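Local coordinates for probable transcriptional regulator (Pseudomonas aeruginosa, PDB 2HR3), which probably binds DNA as a homodimeric winged helix-turn-helix transcriptional regulator of the MarR family, at residues R26-D31 with Y105-K110; L41-R46 with A58-R63; A69-L74 with G78-H83; A118-A121 with E127-L130; T21-R26 with E112-R117. All blocks are in the same frame, centred on the assembly; numbering follows the deposited sequence.

Contact 1 of 5, residues R26-D31 with Y105-K110; sequences REAQAD and YGNRAK
Asn107 reaches from helix 98-122 to the backbone of Ala28, in the link that joins helix 4-26 to helix 32-46. The contact is small, and a single carboxamide carries it. Its ND2 gives a hydrogen bond to Ala28 O at 2.8 Å. The bond is bent at the hydrogen, with an N-H...O angle of 143°, but well placed at the acceptor: the donor lies in the carbonyl plane on a lone pair, and the oxygen lies close to the amide plane of Asn107. The other end of the amide lies alongside the alanine, with Asn107 OD1 at 3.3 Å from Ala28 CB.

The asparagine leaves its helix with CG opposite the backbone N and next to the carbonyl carbon (chi1 -166°), which brings the amide across to Ala28 although CB itself does not point there. OD1 also accepts a hydrogen bond from Arg111 NH2. With ND2 committed to a carbonyl and OD1 to a guanidinium, both ends of the amide are used, which fixes its flip and leaves it little freedom to rotate.

Ala28 presents its carbonyl from a type I beta turn, Arg26 to Gln29, in which the closing bond from Gln29 N to Arg26 O is weak. Gln29 then takes positive phi (61°), and Asp31 OD2 caps Gln34 N to start the next helix.

Around this point three helices meet. Asn107 packs on Leu38 of helix 32-46, and the next residue, Arg108, forms a salt bridge with Asp45 of that helix and packs on Arg14 of the second subunit.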
# COMPACT_ATOMS: atom_id res chain seq x y z
N ARG A 26 8.55 -4.89 -1.85
CA ARG A 26 9.89 -5.55 -1.88
C ARG A 26 10.49 -5.79 -3.29
O ARG A 26 11.70 -5.84 -3.47
CB ARG A 26 9.80 -6.89 -1.13
N GLU A 27 9.65 -5.95 -4.29
CA GLU A 27 10.13 -6.12 -5.67
C GLU A 27 10.61 -4.82 -6.37
O GLU A 27 11.12 -4.84 -7.48
CB GLU A 27 9.04 -6.87 -6.44
CG GLU A 27 8.84 -8.28 -5.80
CD GLU A 27 10.10 -9.18 -5.90
OE1 GLU A 27 11.00 -8.82 -6.67
OE2 GLU A 27 10.17 -10.23 -5.23
N ALA A 28 10.41 -3.69 -5.71
CA ALA A 28 10.95 -2.43 -6.19
C ALA A 28 12.48 -2.48 -6.21
O ALA A 28 13.09 -1.84 -7.07
CB ALA A 28 10.46 -1.26 -5.32
N GLN A 29 13.06 -3.27 -5.30
CA GLN A 29 14.54 -3.50 -5.21
C GLN A 29 15.28 -2.20 -4.92
O GLN A 29 16.35 -1.92 -5.48
CB GLN A 29 15.10 -4.20 -6.46
N ALA A 30 14.70 -1.41 -4.04
CA ALA A 30 15.12 -0.03 -3.83
C ALA A 30 15.26 0.17 -2.33
O ALA A 30 14.28 -0.06 -1.59
CB ALA A 30 14.03 0.92 -4.40
N ASP A 31 16.46 0.58 -1.89
CA ASP A 31 16.74 1.03 -0.51
C ASP A 31 15.70 2.03 0.03
O ASP A 31 14.83 2.47 -0.72
CB ASP A 31 18.18 1.61 -0.43
CG ASP A 31 18.41 2.77 -1.36
OD1 ASP A 31 19.52 2.88 -1.93
OD2 ASP A 31 17.49 3.59 -1.54
N TYR A 105 8.35 4.46 -14.28
CA TYR A 105 7.91 3.48 -15.25
C TYR A 105 8.87 2.30 -15.25
O TYR A 105 8.43 1.11 -15.26
CB TYR A 105 7.87 4.09 -16.66
CG TYR A 105 6.87 5.21 -16.84
CD1 TYR A 105 5.87 5.44 -15.90
CD2 TYR A 105 6.93 6.07 -17.97
CE1 TYR A 105 4.99 6.45 -16.04
CE2 TYR A 105 5.98 7.10 -18.13
CZ TYR A 105 5.02 7.27 -17.15
OH TYR A 105 4.06 8.27 -17.19
N GLY A 106 10.15 2.65 -15.25
CA GLY A 106 11.24 1.75 -14.92
C GLY A 106 10.98 0.76 -13.80
O GLY A 106 11.14 -0.42 -14.01
N ASN A 107 10.59 1.24 -12.63
CA ASN A 107 10.44 0.40 -11.44
C ASN A 107 9.22 -0.45 -11.63
O ASN A 107 9.18 -1.63 -11.24
CB ASN A 107 10.33 1.23 -10.17
CG ASN A 107 10.50 0.40 -8.91
OD1 ASN A 107 9.57 0.20 -8.14
ND2 ASN A 107 11.70 -0.06 -8.68
N ARG A 108 8.21 0.17 -12.25
CA ARG A 108 6.94 -0.52 -12.48
C ARG A 108 7.13 -1.61 -13.48
O ARG A 108 6.44 -2.58 -13.42
CB ARG A 108 5.86 0.47 -12.98
CG ARG A 108 5.22 1.25 -11.88
CD ARG A 108 4.41 2.47 -12.43
NE ARG A 108 3.74 3.20 -11.32
CZ ARG A 108 3.03 4.31 -11.46
NH1 ARG A 108 2.85 4.88 -12.63
NH2 ARG A 108 2.51 4.87 -10.39
N ALA A 109 8.03 -1.40 -14.44
CA ALA A 109 8.31 -2.42 -15.43
C ALA A 109 8.97 -3.64 -14.75
O ALA A 109 8.61 -4.79 -15.05
CB ALA A 109 9.19 -1.88 -16.57
N LYS A 110 9.93 -3.38 -13.84
CA LYS A 110 10.49 -4.44 -12.99
C LYS A 110 9.46 -5.19 -12.22
O LYS A 110 9.45 -6.40 -12.26
CB LYS A 110 11.53 -3.92 -11.99
CG LYS A 110 12.97 -3.94 -12.50

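Contact 2 of 5, residues L41-R46 with A58-R63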
# COMPACT_ATOMS: atom_id res chain seq x y z
N LEU A 41 6.79 10.05 -6.22
CA LEU A 41 6.74 10.04 -7.70
C LEU A 41 5.52 9.37 -8.29
O LEU A 41 4.92 9.83 -9.30
CB LEU A 41 7.96 9.26 -8.23
CG LEU A 41 9.13 9.88 -9.03
CD1 LEU A 41 9.46 11.28 -8.64
CD2 LEU A 41 10.28 8.95 -8.94
N GLY A 42 5.16 8.26 -7.67
CA GLY A 42 4.08 7.50 -8.21
C GLY A 42 2.79 8.21 -7.93
O GLY A 42 1.92 8.16 -8.75
N ALA A 43 2.68 8.76 -6.73
CA ALA A 43 1.63 9.64 -6.36
C ALA A 43 1.40 10.81 -7.31
O ALA A 43 0.26 11.08 -7.69
CB ALA A 43 1.86 10.11 -4.97
N ILE A 44 2.46 11.49 -7.73
CA ILE A 44 2.31 12.62 -8.68
C ILE A 44 1.77 12.18 -10.04
O ILE A 44 1.04 12.92 -10.71
CB ILE A 44 3.70 13.27 -8.92
CG1 ILE A 44 4.14 14.07 -7.70
CG2 ILE A 44 3.73 14.08 -10.16
CD1 ILE A 44 5.60 14.37 -7.62
N ASP A 45 2.22 11.01 -10.50
CA ASP A 45 1.82 10.51 -11.81
C ASP A 45 0.36 10.08 -11.72
O ASP A 45 -0.45 10.37 -12.59
CB ASP A 45 2.72 9.38 -12.22
CG ASP A 45 2.19 8.60 -13.43
OD1 ASP A 45 2.23 9.16 -14.57
OD2 ASP A 45 1.74 7.42 -13.23
N ARG A 46 0.02 9.43 -10.61
CA ARG A 46 -1.35 9.05 -10.39
C ARG A 46 -2.27 10.25 -10.49
O ARG A 46 -3.23 10.19 -11.25
CB ARG A 46 -1.52 8.33 -9.06
CG ARG A 46 -1.05 6.87 -9.16
CD ARG A 46 -1.64 5.97 -8.09
NE ARG A 46 -1.28 6.38 -6.74
CZ ARG A 46 -0.12 6.12 -6.14
NH1 ARG A 46 0.84 5.45 -6.75
NH2 ARG A 46 0.08 6.54 -4.89
N ALA A 58 -2.35 15.28 0.88
CA ALA A 58 -3.65 14.79 1.22
C ALA A 58 -3.93 13.40 0.67
O ALA A 58 -4.46 12.56 1.39
CB ALA A 58 -4.75 15.76 0.74
N ALA A 59 -3.58 13.17 -0.59
CA ALA A 59 -3.80 11.89 -1.25
C ALA A 59 -2.99 10.76 -0.68
O ALA A 59 -3.31 9.58 -0.88
CB ALA A 59 -3.47 12.01 -2.73
N GLU A 60 -1.86 11.10 -0.07
CA GLU A 60 -0.94 10.11 0.46
C GLU A 60 -1.05 10.14 1.98
O GLU A 60 -0.23 9.57 2.67
CB GLU A 60 0.47 10.45 -0.00
CG GLU A 60 0.60 10.26 -1.45
CD GLU A 60 0.32 8.80 -1.86
OE1 GLU A 60 0.89 7.87 -1.24
OE2 GLU A 60 -0.48 8.59 -2.81
N ARG A 61 -2.10 10.82 2.48
CA ARG A 61 -2.25 11.06 3.93
C ARG A 61 -0.87 11.36 4.53
O ARG A 61 -0.56 11.04 5.69
CB ARG A 61 -2.96 9.89 4.64
CG ARG A 61 -3.92 9.06 3.75
CD ARG A 61 -5.17 9.89 3.35
NE ARG A 61 -5.81 10.49 4.53
CZ ARG A 61 -5.91 11.80 4.79
NH1 ARG A 61 -5.37 12.70 3.95
NH2 ARG A 61 -6.52 12.21 5.92
N MSE A 62 -0.07 12.02 3.73
CA MSE A 62 1.25 12.35 4.14
C MSE A 62 1.17 13.67 4.84
O MSE A 62 0.34 14.49 4.50
CB MSE A 62 2.14 12.52 2.95
CG MSE A 62 2.67 11.26 2.45
SE MSE A 62 4.14 11.72 1.24
CE MSE A 62 5.52 12.35 2.58
N ARG A 63 2.10 13.85 5.76
CA ARG A 63 2.25 15.07 6.50
C ARG A 63 2.92 16.17 5.66
O ARG A 63 3.95 15.95 5.03
CB ARG A 63 3.01 14.76 7.79
CG ARG A 63 2.11 13.91 8.75
CD ARG A 63 2.87 13.16 9.86
NE ARG A 63 2.91 13.91 11.12
CZ ARG A 63 3.25 13.39 12.28
NH1 ARG A 63 3.57 12.10 12.38
NH2 ARG A 63 3.22 14.15 13.36
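Ala43 and Arg46, one turn apart on helix 32-46, meet Glu60 where the first helix of the helix-turn-helix, 53-59, gives way to the turn before helix 64-76. The segment starts with Leu41, which faces the interior, packing on Leu96 of the wing and on Leu74 of helix 64-76. Ala43 follows on the side of the turn: its CB lies 3.7 Å from Glu60 CG and 3.5 Å from Glu60 OE2, so the methyl lies against the outer half of the bent glutamate chain. Ile44 returns to the core against Val94 and Leu96, while Asp45 packs on Leu104 of helix 98-122. Arg46 closes the segment. Bent at chi3 (-61°), it brings NH2 to Glu60 OE2 at 3.0 Å, a salt bridge whose hydrogen bond is weak, with the carboxylate turned 57° from the guanidinium plane. Arg46 NE also lies near Arg22 NE of the second subunit, and Glu60 probably offsets part of that like charge. Beyond Glu60, Arg61 with positive phi is the C-prime residue of a Schellman motif that ends helix 53-59. There Ala58 O accepts both Arg61 N, at 3.1 Å, and Arg61 NH1, which sits on a carbonyl lone pair at 2.7 Å.

Contact 3 of 5, residues A69-L74 with G78-H83; sequences ALLREL and GLIVRH
The flat group that joins Leu74 to Leu79 is a peptide carbonyl, not a ring: Leu79 N approaches Leu74 O at 2.9 Å, nearly in line with the C=O bond (160°) and tilted 19° from the carbonyl plane. Ile80 N adds a weak bond to the same oxygen. Away from the interface, one face of the Arg72 guanidinium covers Ala69 N, offset toward its rim, on its own helix.

The bond to Leu79 N belongs to a Schellman motif ending helix 64-76, with Gly78 as C-prime residue; its positive phi favours glycine and turns the chain back toward the wing. Beneath the carbonyl the side chains cross at about right angles. Ile80 holds CG1 between its backbone N and carbonyl carbon (chi1 64°), which lays that branch against Leu74: CG1 is 3.5 Å from Leu74 CB. Its tip, CD1, continues to Leu71 CD2 at 3.8 Å. Leu74 CD2 meets Leu79 CD1 at 3.7 Å.

The contact thus folds helix 64-76, the probable recognition helix, as in MarR relatives, onto the first wing strand. Strand 80-83 pairs with strand 93-96 through Val81 and Ser95, Leu74 packs on Val40 of helix 32-46, and Leu79 touches Asn103 of helix 98-122.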
# COMPACT_ATOMS: atom_id res chain seq x y z
N ALA A 69 10.23 18.00 2.54
CA ALA A 69 11.59 17.52 2.49
C ALA A 69 11.91 16.49 1.40
O ALA A 69 13.03 16.48 0.89
CB ALA A 69 11.96 16.96 3.88
N LEU A 70 10.98 15.57 1.09
CA LEU A 70 11.19 14.61 0.00
C LEU A 70 11.07 15.29 -1.34
O LEU A 70 11.65 14.85 -2.32
CB LEU A 70 10.16 13.48 0.05
CG LEU A 70 10.30 12.45 1.17
CD1 LEU A 70 9.02 11.73 1.32
CD2 LEU A 70 11.44 11.50 0.88
N LEU A 71 10.26 16.34 -1.40
CA LEU A 71 10.10 17.14 -2.63
C LEU A 71 11.36 17.89 -2.87
O LEU A 71 11.83 17.96 -3.99
CB LEU A 71 8.94 18.11 -2.51
CG LEU A 71 7.55 17.49 -2.59
CD1 LEU A 71 6.50 18.65 -2.58
CD2 LEU A 71 7.38 16.51 -3.83
N ARG A 72 11.92 18.43 -1.80
CA ARG A 72 13.26 18.96 -1.86
C ARG A 72 14.28 17.99 -2.44
O ARG A 72 15.06 18.39 -3.32
CB ARG A 72 13.70 19.47 -0.48
CG ARG A 72 13.07 20.85 -0.16
CD ARG A 72 13.71 21.53 1.06
NE ARG A 72 13.00 21.19 2.31
CZ ARG A 72 13.27 20.15 3.11
NH1 ARG A 72 14.22 19.25 2.82
NH2 ARG A 72 12.56 19.99 4.23
N GLU A 73 14.29 16.73 -2.01
CA GLU A 73 15.32 15.79 -2.54
C GLU A 73 15.16 15.44 -4.01
O GLU A 73 16.13 15.27 -4.75
CB GLU A 73 15.33 14.47 -1.77
CG GLU A 73 15.30 14.60 -0.25
CD GLU A 73 15.12 13.24 0.43
OE1 GLU A 73 15.70 12.27 -0.11
OE2 GLU A 73 14.39 13.14 1.46
N LEU A 74 13.91 15.26 -4.40
CA LEU A 74 13.50 14.96 -5.77
C LEU A 74 13.89 16.02 -6.80
O LEU A 74 14.30 15.66 -7.89
CB LEU A 74 11.97 14.75 -5.82
CG LEU A 74 11.53 13.39 -5.29
CD1 LEU A 74 10.00 13.29 -5.29
CD2 LEU A 74 12.17 12.23 -6.12
N GLY A 78 16.73 15.99 -9.92
CA GLY A 78 16.09 16.12 -11.26
C GLY A 78 14.89 15.22 -11.61
O GLY A 78 14.48 15.12 -12.78
N LEU A 79 14.29 14.57 -10.61
CA LEU A 79 13.22 13.61 -10.89
C LEU A 79 11.86 14.33 -10.99
O LEU A 79 10.93 13.88 -11.70
CB LEU A 79 13.20 12.52 -9.82
CG LEU A 79 14.44 11.62 -9.79
CD1 LEU A 79 14.30 10.63 -8.64
CD2 LEU A 79 14.61 10.86 -11.09
N ILE A 80 11.75 15.43 -10.26
CA ILE A 80 10.59 16.30 -10.41
C ILE A 80 10.98 17.71 -10.83
O ILE A 80 12.13 18.16 -10.65
CB ILE A 80 9.68 16.40 -9.15
CG1 ILE A 80 10.44 17.04 -7.98
CG2 ILE A 80 9.09 15.04 -8.81
CD1 ILE A 80 9.64 17.24 -6.76
N VAL A 81 9.97 18.40 -11.36
CA VAL A 81 10.07 19.80 -11.77
C VAL A 81 8.98 20.64 -11.06
O VAL A 81 7.80 20.35 -11.12
CB VAL A 81 9.96 19.87 -13.29
CG1 VAL A 81 9.33 21.10 -13.72
CG2 VAL A 81 11.34 19.73 -13.91
N ARG A 82 9.42 21.67 -10.37
CA ARG A 82 8.55 22.50 -9.56
C ARG A 82 8.30 23.82 -10.31
O ARG A 82 9.25 24.44 -10.82
CB ARG A 82 9.20 22.72 -8.20
CG ARG A 82 8.39 23.56 -7.23
N HIS A 83 7.03 24.16 -10.49
CA HIS A 83 6.59 25.49 -10.98
C HIS A 83 5.62 26.00 -9.91
O HIS A 83 5.75 25.62 -8.75
CB HIS A 83 5.87 25.39 -12.35
CG HIS A 83 6.41 24.33 -13.27
ND1 HIS A 83 7.36 24.59 -14.24
CD2 HIS A 83 6.09 23.02 -13.40
CE1 HIS A 83 7.61 23.49 -14.92
NE2 HIS A 83 6.85 22.52 -14.44

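Contact 4 of 5, residues A118-A121 with E127-L130; sequences AMHA and ERAL
A guanidinium-on-imidazole stack, combined with a side-on grip on a backbone carbonyl, joins Arg128 to Met119 and His120 where helix 98-122 turns over into helix 125-142. This junction of the last two helices is part of the subunit interface, consistent with the helical dimerisation region of MarR proteins.

Arg128 does most of the work. Its guanidinium lies flat on His120, centres 4.1 Å apart and planes within 4° of parallel, with His120 CE1 above the middle of the guanidinium and NH2 displaced toward the rim of the ring. At its edge the same group turns two nitrogens to one oxygen: NH2 is 3.2 Å from Met119 O and NE is 3.3 Å from it. Both N-H groups reach the oxygen from the same face of the carbonyl plane, and NE stands well above that plane, not on a lone pair. The oxygen belongs to the last turn of its helix, where the helix dipole would probably favour a positive partner. Holding the guanidinium by edge and face together restricts its rotation.

The aliphatic part has a lighter contact. Met119, a selenomethionine, bends at chi3 (99°) and sets CE 4.0 Å from Arg128 CG.

Beyond the junction, Met119 packs on Leu9 of the second subunit and Ala118 on its Leu141, while Glu127 forms a salt bridge with Arg140 of that subunit. Helix 98-122 and helix 125-142 are therefore both bound into the dimer.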
# COMPACT_ATOMS: atom_id res chain seq x y z
N ALA A 118 6.01 -14.72 -11.52
CA ALA A 118 5.11 -15.39 -10.48
C ALA A 118 3.94 -16.16 -11.08
O ALA A 118 3.68 -17.29 -10.74
CB ALA A 118 4.51 -14.35 -9.46
N MSE A 119 3.24 -15.49 -11.98
CA MSE A 119 2.05 -16.00 -12.56
C MSE A 119 2.31 -17.15 -13.46
O MSE A 119 1.47 -18.01 -13.60
CB MSE A 119 1.40 -14.91 -13.34
CG MSE A 119 0.65 -13.92 -12.45
SE MSE A 119 -0.29 -12.43 -13.43
CE MSE A 119 -1.95 -13.20 -13.39
N HIS A 120 3.51 -17.24 -14.04
CA HIS A 120 3.81 -18.39 -14.87
C HIS A 120 4.27 -19.55 -14.07
O HIS A 120 4.11 -20.69 -14.49
CB HIS A 120 4.72 -18.03 -16.03
CG HIS A 120 3.92 -17.50 -17.18
ND1 HIS A 120 3.52 -18.29 -18.23
CD2 HIS A 120 3.29 -16.31 -17.34
CE1 HIS A 120 2.77 -17.58 -19.06
NE2 HIS A 120 2.60 -16.38 -18.53
N ALA A 121 4.76 -19.27 -12.88
CA ALA A 121 5.32 -20.30 -12.01
C ALA A 121 4.30 -20.83 -10.97
O ALA A 121 4.51 -21.86 -10.40
CB ALA A 121 6.56 -19.72 -11.29
N GLU A 127 -6.34 -20.17 -14.23
CA GLU A 127 -6.19 -19.36 -13.03
C GLU A 127 -5.82 -17.90 -13.29
O GLU A 127 -6.22 -17.04 -12.55
CB GLU A 127 -5.14 -19.99 -12.15
CG GLU A 127 -5.66 -21.22 -11.40
CD GLU A 127 -4.53 -21.96 -10.69
OE1 GLU A 127 -3.37 -21.80 -11.06
OE2 GLU A 127 -4.80 -22.67 -9.73
N ARG A 128 -4.96 -17.65 -14.28
CA ARG A 128 -4.73 -16.27 -14.77
C ARG A 128 -5.99 -15.62 -15.36
O ARG A 128 -6.13 -14.39 -15.36
CB ARG A 128 -3.71 -16.29 -15.87
CG ARG A 128 -2.35 -16.62 -15.41
CD ARG A 128 -1.38 -16.67 -16.59
NE ARG A 128 -0.48 -17.69 -16.20
CZ ARG A 128 -0.28 -18.87 -16.76
NH1 ARG A 128 -0.80 -19.24 -17.93
NH2 ARG A 128 0.56 -19.65 -16.15
N ALA A 129 -6.83 -16.44 -15.99
CA ALA A 129 -8.08 -15.99 -16.57
C ALA A 129 -9.11 -15.53 -15.50
O ALA A 129 -9.83 -14.56 -15.72
CB ALA A 129 -8.64 -17.03 -17.45
N LEU A 130 -9.14 -16.22 -14.36
CA LEU A 130 -9.89 -15.85 -13.17
C LEU A 130 -9.42 -14.53 -12.56
O LEU A 130 -10.21 -13.75 -12.05
CB LEU A 130 -9.65 -16.87 -12.02
CG LEU A 130 -10.58 -18.07 -11.71
CD1 LEU A 130 -10.21 -18.64 -10.30
CD2 LEU A 130 -12.08 -17.77 -11.73

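Contact 5 of 5, residues T21-R26 with E112-R117; sequences TRRLRR and EEWLVR
Arg23 and Trp114 make the close part of a helix-helix crossing in the dimerisation region of this MarR-type fold, where helix 4-26 passes over helix 98-122. The segment axes approach to 10.6 Å at an angle of 121°, and side chains alone bridge them, without a hydrogen bond across.

At the tight end Trp114 CZ2 lies over one face of the Arg23 guanidinium, toward its rim: NH2 is 3.4 Å from that carbon, and CZ of Arg23 is 3.5 Å from it. The two planes are 57° apart, so this is an oblique approach and not a flat stack. Arg23 CG lies 3.8 Å from Trp114 CH2. The arginine starts opposite its backbone N and then bends at chi2 (58°), which brings the guanidinium to the benzo end of the indole. Its polar end is held from several sides: NH1 donates to Ala142 O of the second subunit, and NH2 donates to Phe144 O of that subunit and pairs with Glu27. Trp114 packs on Leu141 of the second subunit, so the second subunit helps to bury the crossing.

Packing is looser on the leucine side. Leu24 touches through one methyl, which reaches both Trp114 and Leu115. The outer surface of helix 98-122 carries exposed Glu113 and Arg117, and Glu112 turns away from helix 4-26 to form a salt bridge with Arg14 of the second subunit. The leucine contacts are wide: Leu24 CD2 is 4.3 Å from Trp114 CE3 and 4.4 Å from Leu115 CG.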
# COMPACT_ATOMS: atom_id res chain seq x y z
N THR A 21 0.30 -6.55 -2.20
CA THR A 21 0.84 -5.17 -2.33
C THR A 21 2.22 -4.94 -1.60
O THR A 21 3.10 -4.20 -2.08
CB THR A 21 -0.20 -4.15 -1.80
OG1 THR A 21 -1.39 -4.22 -2.58
CG2 THR A 21 0.37 -2.63 -1.76
N ARG A 22 2.40 -5.58 -0.47
CA ARG A 22 3.66 -5.49 0.31
C ARG A 22 4.86 -6.30 -0.32
O ARG A 22 6.02 -5.87 -0.25
CB ARG A 22 3.36 -5.96 1.74
CG ARG A 22 4.47 -5.71 2.73
CD ARG A 22 4.05 -5.81 4.23
NE ARG A 22 2.67 -5.34 4.44
CZ ARG A 22 1.65 -6.13 4.76
NH1 ARG A 22 1.79 -7.46 4.92
NH2 ARG A 22 0.45 -5.59 4.91
N ARG A 23 4.56 -7.45 -0.92
CA ARG A 23 5.50 -8.18 -1.75
C ARG A 23 5.96 -7.39 -2.96
O ARG A 23 7.13 -7.25 -3.21
CB ARG A 23 4.86 -9.50 -2.19
CG ARG A 23 5.82 -10.48 -2.88
CD ARG A 23 7.03 -10.85 -2.04
NE ARG A 23 7.99 -11.37 -2.95
CZ ARG A 23 7.99 -12.63 -3.34
NH1 ARG A 23 7.11 -13.52 -2.85
NH2 ARG A 23 8.91 -13.03 -4.23
N LEU A 24 5.04 -6.80 -3.69
CA LEU A 24 5.35 -5.91 -4.81
C LEU A 24 6.19 -4.74 -4.37
O LEU A 24 6.97 -4.20 -5.18
CB LEU A 24 4.07 -5.36 -5.41
CG LEU A 24 3.19 -6.22 -6.28
CD1 LEU A 24 1.77 -5.62 -6.46
CD2 LEU A 24 3.82 -6.42 -7.61
N ARG A 25 6.02 -4.32 -3.11
CA ARG A 25 6.88 -3.27 -2.50
C ARG A 25 8.32 -3.74 -2.44
O ARG A 25 9.17 -3.08 -2.95
CB ARG A 25 6.40 -2.83 -1.11
CG ARG A 25 5.39 -1.74 -1.20
N ARG A 26 8.55 -4.89 -1.85
CA ARG A 26 9.89 -5.55 -1.88
C ARG A 26 10.49 -5.79 -3.29
O ARG A 26 11.70 -5.84 -3.47
CB ARG A 26 9.80 -6.89 -1.13
N GLU A 112 6.31 -5.66 -12.61
CA GLU A 112 5.41 -6.30 -13.53
C GLU A 112 6.03 -7.51 -14.20
O GLU A 112 5.34 -8.53 -14.43
CB GLU A 112 4.92 -5.29 -14.58
CG GLU A 112 3.84 -4.41 -13.99
CD GLU A 112 3.56 -3.15 -14.79
OE1 GLU A 112 3.88 -3.10 -16.00
OE2 GLU A 112 3.05 -2.20 -14.18
N GLU A 113 7.30 -7.38 -14.55
CA GLU A 113 8.09 -8.51 -15.03
C GLU A 113 8.14 -9.58 -13.94
O GLU A 113 7.74 -10.69 -14.18
CB GLU A 113 9.51 -8.06 -15.42
CG GLU A 113 9.60 -7.34 -16.75
CD GLU A 113 10.76 -6.39 -16.75
OE1 GLU A 113 11.86 -6.85 -16.34
OE2 GLU A 113 10.58 -5.19 -17.11
N TRP A 114 8.60 -9.23 -12.75
CA TRP A 114 8.43 -10.06 -11.58
C TRP A 114 7.07 -10.80 -11.57
O TRP A 114 7.06 -11.98 -11.47
CB TRP A 114 8.60 -9.29 -10.26
CG TRP A 114 8.44 -10.26 -9.11
CD1 TRP A 114 9.38 -11.15 -8.68
CD2 TRP A 114 7.28 -10.52 -8.33
NE1 TRP A 114 8.88 -11.95 -7.68
CE2 TRP A 114 7.58 -11.59 -7.46
CE3 TRP A 114 5.99 -10.01 -8.33
CZ2 TRP A 114 6.65 -12.11 -6.57
CZ3 TRP A 114 5.06 -10.55 -7.43
CH2 TRP A 114 5.39 -11.55 -6.55
N LEU A 115 5.95 -10.09 -11.67
CA LEU A 115 4.58 -10.68 -11.47
C LEU A 115 4.21 -11.66 -12.50
O LEU A 115 3.54 -12.64 -12.21
CB LEU A 115 3.52 -9.61 -11.54
CG LEU A 115 2.49 -9.54 -10.42
CD1 LEU A 115 1.45 -8.45 -10.84
CD2 LEU A 115 1.83 -10.85 -10.06
N VAL A 116 4.58 -11.34 -13.74
CA VAL A 116 4.48 -12.27 -14.89
C VAL A 116 5.15 -13.59 -14.63
O VAL A 116 4.61 -14.67 -14.96
CB VAL A 116 5.08 -11.65 -16.21
CG1 VAL A 116 5.15 -12.68 -17.33
CG2 VAL A 116 4.23 -10.44 -16.69
N ARG A 117 6.35 -13.52 -14.07
CA ARG A 117 7.12 -14.70 -13.69
C ARG A 117 6.52 -15.43 -12.52
O ARG A 117 6.56 -16.64 -12.50
CB ARG A 117 8.57 -14.34 -13.35
CG ARG A 117 9.49 -14.30 -14.55
CD ARG A 117 10.96 -13.95 -14.20
NE ARG A 117 11.16 -13.08 -13.02
CZ ARG A 117 11.50 -13.52 -11.80
NH1 ARG A 117 11.69 -14.85 -11.55
NH2 ARG A 117 11.66 -12.66 -10.80

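The contacts run from the probable DNA-binding domain to the dimer interface. Contacts 2 and 3, with centres 13 Å apart, belong to the winged helix domain and touch through Leu41 CD1 and Ile80 CG2 at 3.8 Å. Contact 1 joins that domain to the dimerisation helices: its Arg108 NH1 lies 2.8 Å from Asp45 OD2 of contact 2, and its Glu27 OE2 lies 3.3 Å from Trp114 NE1 of contact 5. Contacts 1, 5 and 4 follow one another along helix 98-122, contact 5 centred 8 Å from contact 1 and 13 Å from contact 4. Contacts 3 and 4 are farthest apart, 38 Å between centres.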